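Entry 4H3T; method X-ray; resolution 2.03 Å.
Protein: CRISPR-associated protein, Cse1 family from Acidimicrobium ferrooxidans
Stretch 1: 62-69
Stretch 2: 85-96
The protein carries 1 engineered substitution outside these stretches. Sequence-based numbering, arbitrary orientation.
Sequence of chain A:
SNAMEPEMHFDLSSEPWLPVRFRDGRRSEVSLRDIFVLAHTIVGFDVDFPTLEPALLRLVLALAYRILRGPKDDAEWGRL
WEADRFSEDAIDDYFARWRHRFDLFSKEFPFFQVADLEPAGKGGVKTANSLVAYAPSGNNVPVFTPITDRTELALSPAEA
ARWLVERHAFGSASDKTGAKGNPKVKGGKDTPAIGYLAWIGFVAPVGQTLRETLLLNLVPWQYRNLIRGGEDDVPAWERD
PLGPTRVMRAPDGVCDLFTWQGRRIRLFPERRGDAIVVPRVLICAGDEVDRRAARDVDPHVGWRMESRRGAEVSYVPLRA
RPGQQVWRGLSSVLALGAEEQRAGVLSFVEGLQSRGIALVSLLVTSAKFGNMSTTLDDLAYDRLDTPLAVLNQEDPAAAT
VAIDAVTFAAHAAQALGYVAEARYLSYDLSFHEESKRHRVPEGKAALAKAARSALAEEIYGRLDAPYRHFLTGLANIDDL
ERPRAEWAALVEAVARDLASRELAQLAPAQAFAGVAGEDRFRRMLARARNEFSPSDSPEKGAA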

# COMPACT_ATOMS: atom_id res chain seq x y z
N ALA A 62 1.06 -13.79 9.48
CA ALA A 62 0.70 -15.20 9.39
C ALA A 62 1.42 -15.98 10.47
O ALA A 62 0.85 -16.89 11.08
CB ALA A 62 1.06 -15.74 8.01
N LEU A 63 2.70 -15.67 10.68
CA LEU A 63 3.51 -16.35 11.72
C LEU A 63 2.95 -16.03 13.14
O LEU A 63 2.83 -16.94 13.97
CB LEU A 63 4.88 -15.76 11.53
CG LEU A 63 6.18 -16.43 11.90
CD1 LEU A 63 6.08 -17.99 12.07
CD2 LEU A 63 7.19 -16.03 10.84
N ALA A 64 2.52 -14.76 13.39
CA ALA A 64 1.93 -14.37 14.68
C ALA A 64 0.68 -15.18 15.01
O ALA A 64 0.59 -15.70 16.12
CB ALA A 64 1.62 -12.90 14.71
N TYR A 65 -0.27 -15.33 14.04
CA TYR A 65 -1.49 -16.13 14.30
C TYR A 65 -1.16 -17.57 14.69
O TYR A 65 -1.85 -18.18 15.54
CB TYR A 65 -2.40 -16.14 13.06
CG TYR A 65 -3.22 -14.90 12.89
CD1 TYR A 65 -4.29 -14.62 13.75
CD2 TYR A 65 -3.07 -14.09 11.77
CE1 TYR A 65 -5.15 -13.55 13.51
CE2 TYR A 65 -3.92 -13.04 11.51
CZ TYR A 65 -4.96 -12.76 12.39
OH TYR A 65 -5.76 -11.65 12.13
N ARG A 66 -0.09 -18.13 14.09
CA ARG A 66 0.31 -19.52 14.37
C ARG A 66 1.06 -19.61 15.68
O ARG A 66 0.84 -20.59 16.43
CB ARG A 66 1.16 -20.12 13.23
CG ARG A 66 0.47 -20.22 11.86
CD ARG A 66 -0.82 -21.04 11.95
NE ARG A 66 -0.51 -22.44 12.24
CZ ARG A 66 -1.36 -23.35 12.69
NH1 ARG A 66 -2.62 -23.02 12.98
NH2 ARG A 66 -0.98 -24.61 12.83
N ILE A 67 1.96 -18.65 15.98
CA ILE A 67 2.68 -18.69 17.27
C ILE A 67 1.69 -18.46 18.41
O ILE A 67 1.76 -19.13 19.43
CB ILE A 67 3.83 -17.64 17.31
CG1 ILE A 67 5.01 -18.03 16.40
CG2 ILE A 67 4.31 -17.42 18.74
CD1 ILE A 67 5.92 -16.85 16.02
N LEU A 68 0.83 -17.45 18.30
CA LEU A 68 -0.08 -17.12 19.39
C LEU A 68 -1.32 -18.05 19.44
O LEU A 68 -2.08 -18.00 20.43
CB LEU A 68 -0.51 -15.64 19.19
CG LEU A 68 0.68 -14.63 19.21
CD1 LEU A 68 0.20 -13.24 18.79
CD2 LEU A 68 1.32 -14.53 20.58
N ARG A 69 -1.57 -18.85 18.37
CA ARG A 69 -2.75 -19.72 18.28
C ARG A 69 -3.96 -18.84 18.51
O ARG A 69 -4.90 -19.18 19.18
CB ARG A 69 -2.65 -20.89 19.26
CG ARG A 69 -1.39 -21.70 18.94
CD ARG A 69 -1.24 -23.01 19.68
NE ARG A 69 -2.38 -23.91 19.47
CZ ARG A 69 -2.64 -24.63 18.38
NH1 ARG A 69 -3.72 -25.41 18.33
NH2 ARG A 69 -1.83 -24.56 17.32
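Stretch 2 (85-96) RFSEDAIDDYFA

Stretch 1 is helical from Ala62, in a helix that begins earlier in the chain; Arg69, with positive phi, is the first residue to leave helical phi/psi. Stretch 2 enters as an extended segment at Arg85 and Phe86, passes through Ser87 at the N-cap position, and runs as a helix from Glu88 through Ala96 and beyond. The side chain of Ser87 caps that helix, Ser87 OG accepting from Ala90 N at 3.2 Å. The two helices cross nearly at right angles, 104° between their N-to-C directions, with axes 9.3 Å apart at closest approach. The contact buries 430 Å², counting both sides, and the nearest CA atoms are those of Ile67 and Tyr94, 5.9 Å apart.

Ala62 opens stretch 1 out of reach of the second helix. Leu63 starts sideways from its backbone, but its end comes nearer and meets two aromatic rings: Leu63 CD1 lies 3.4 Å from Tyr94 CE2 and 3.9 Å from Phe95 CZ. Ala64 points sideways and makes no contact, and Tyr65 is out of reach.

Arg66 points toward stretch 2 yet brings no charge pairing to it. Its aliphatic base does the packing, with Arg66 CB 3.5 Å from Tyr94 CE1, while its guanidinium group is hydrogen-bonded elsewhere in the structure. The phenol ring is thus contacted by Leu63, Arg66 and Ile67, one helical turn of stretch 1.

Ile67 is the knob of the contact, set in a hole formed by Ala90, Ile91, Tyr94 and Phe95. Its branches spread over that hole: Ile67 CG2 is 4.0 Å from Ala90 CB and 4.1 Å from Ile91 CG1, Ile67 CG1 is 3.7 Å from Tyr94 CG, and Ile67 CD1 is 4.2 Å from Phe95 CE2. The small side chain of Ala90 points toward stretch 1. Beside this apolar cluster a water bridges the backbones, donating to Ile67 O at 2.8 Å and to Ala90 O at 3.0 Å; no direct hydrogen bond joins the stretches.

Leu68 reaches the segment ahead of the second helix, Leu68 CD1 approaching Phe86 CE1 at 3.9 Å. Arg69 then turns out of reach. The rule to read here is economical: one isoleucine knob, flanked by Leu63 and Leu68, meets a helix whose Ala90, Ile91, Tyr94 and Phe95 form the hole, with Phe86 extending the apolar surface before the cap.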

# COMPACT_ATOMS: atom_id res chain seq x y z
N ARG A 85 5.16 -7.71 26.04
CA ARG A 85 6.01 -8.40 25.08
C ARG A 85 5.38 -9.76 24.74
O ARG A 85 4.46 -10.23 25.43
CB ARG A 85 7.43 -8.56 25.66
CG ARG A 85 7.48 -9.44 26.88
CD ARG A 85 8.87 -9.66 27.51
NE ARG A 85 9.64 -8.45 27.79
CZ ARG A 85 9.46 -7.64 28.83
NH1 ARG A 85 10.24 -6.58 28.99
NH2 ARG A 85 8.50 -7.87 29.72
N PHE A 86 5.87 -10.35 23.68
CA PHE A 86 5.44 -11.68 23.26
C PHE A 86 6.23 -12.72 24.06
O PHE A 86 7.36 -12.49 24.47
CB PHE A 86 5.61 -11.90 21.74
CG PHE A 86 4.73 -11.06 20.84
CD1 PHE A 86 3.34 -11.07 20.99
CD2 PHE A 86 5.27 -10.28 19.84
CE1 PHE A 86 2.52 -10.35 20.10
CE2 PHE A 86 4.46 -9.60 18.94
CZ PHE A 86 3.09 -9.63 19.09
N SER A 87 5.60 -13.86 24.28
CA SER A 87 6.18 -14.97 25.02
C SER A 87 7.31 -15.63 24.25
O SER A 87 7.05 -16.23 23.18
CB SER A 87 5.10 -16.01 25.30
OG SER A 87 5.63 -17.20 25.84
N GLU A 88 8.56 -15.59 24.81
CA GLU A 88 9.69 -16.31 24.22
C GLU A 88 9.45 -17.81 24.11
O GLU A 88 9.94 -18.44 23.16
CB GLU A 88 10.98 -16.12 25.03
CG GLU A 88 11.62 -14.77 24.86
CD GLU A 88 13.01 -14.69 25.45
OE1 GLU A 88 13.30 -13.68 26.12
OE2 GLU A 88 13.82 -15.61 25.21
N ASP A 89 8.72 -18.38 25.08
CA ASP A 89 8.46 -19.82 25.10
C ASP A 89 7.50 -20.21 23.95
O ASP A 89 7.73 -21.22 23.28
CB ASP A 89 7.88 -20.27 26.45
CG ASP A 89 8.82 -20.23 27.66
OD1 ASP A 89 10.06 -20.16 27.46
OD2 ASP A 89 8.32 -20.32 28.81
N ALA A 90 6.48 -19.38 23.67
CA ALA A 90 5.55 -19.65 22.56
C ALA A 90 6.29 -19.59 21.22
O ALA A 90 6.05 -20.42 20.32
CB ALA A 90 4.42 -18.64 22.57
N ILE A 91 7.18 -18.60 21.12
CA ILE A 91 7.97 -18.34 19.91
C ILE A 91 8.92 -19.49 19.69
O ILE A 91 8.93 -20.06 18.60
CB ILE A 91 8.75 -16.99 20.02
CG1 ILE A 91 7.77 -15.78 20.13
CG2 ILE A 91 9.67 -16.80 18.78
CD1 ILE A 91 8.35 -14.56 20.71
N ASP A 92 9.68 -19.86 20.72
CA ASP A 92 10.67 -20.95 20.60
C ASP A 92 10.01 -22.33 20.43
O ASP A 92 10.52 -23.11 19.64
CB ASP A 92 11.67 -20.93 21.77
CG ASP A 92 12.65 -19.76 21.67
OD1 ASP A 92 12.93 -19.29 20.52
OD2 ASP A 92 13.11 -19.27 22.72
N ASP A 93 8.85 -22.60 21.03
CA ASP A 93 8.15 -23.86 20.76
C ASP A 93 7.73 -23.94 19.27
O ASP A 93 7.89 -24.97 18.64
CB ASP A 93 6.89 -24.02 21.64
CG ASP A 93 7.15 -24.26 23.11
OD1 ASP A 93 8.32 -24.58 23.47
OD2 ASP A 93 6.18 -24.11 23.91
N TYR A 94 7.24 -22.83 18.71
CA TYR A 94 6.83 -22.84 17.30
C TYR A 94 8.03 -23.08 16.39
O TYR A 94 7.98 -23.97 15.55
CB TYR A 94 6.08 -21.54 16.93
CG TYR A 94 5.52 -21.58 15.52
CD1 TYR A 94 4.30 -22.18 15.25
CD2 TYR A 94 6.25 -21.09 14.45
CE1 TYR A 94 3.81 -22.26 13.96
CE2 TYR A 94 5.82 -21.25 13.15
CZ TYR A 94 4.58 -21.78 12.91
OH TYR A 94 4.16 -21.85 11.61
N PHE A 95 9.12 -22.31 16.55
CA PHE A 95 10.29 -22.47 15.67
C PHE A 95 11.03 -23.78 15.91
O PHE A 95 11.58 -24.30 14.95
CB PHE A 95 11.25 -21.27 15.75
CG PHE A 95 10.72 -20.06 15.04
CD1 PHE A 95 10.39 -20.12 13.69
CD2 PHE A 95 10.47 -18.87 15.73
CE1 PHE A 95 9.90 -19.00 13.03
CE2 PHE A 95 9.92 -17.77 15.07
CZ PHE A 95 9.58 -17.87 13.74
N ALA A 96 10.94 -24.39 17.10
CA ALA A 96 11.52 -25.74 17.29
C ALA A 96 10.73 -26.72 16.41
O ALA A 96 11.32 -27.52 15.71
CB ALA A 96 11.49 -26.17 18.76
O HOH W 1 3.30 -21.42 19.77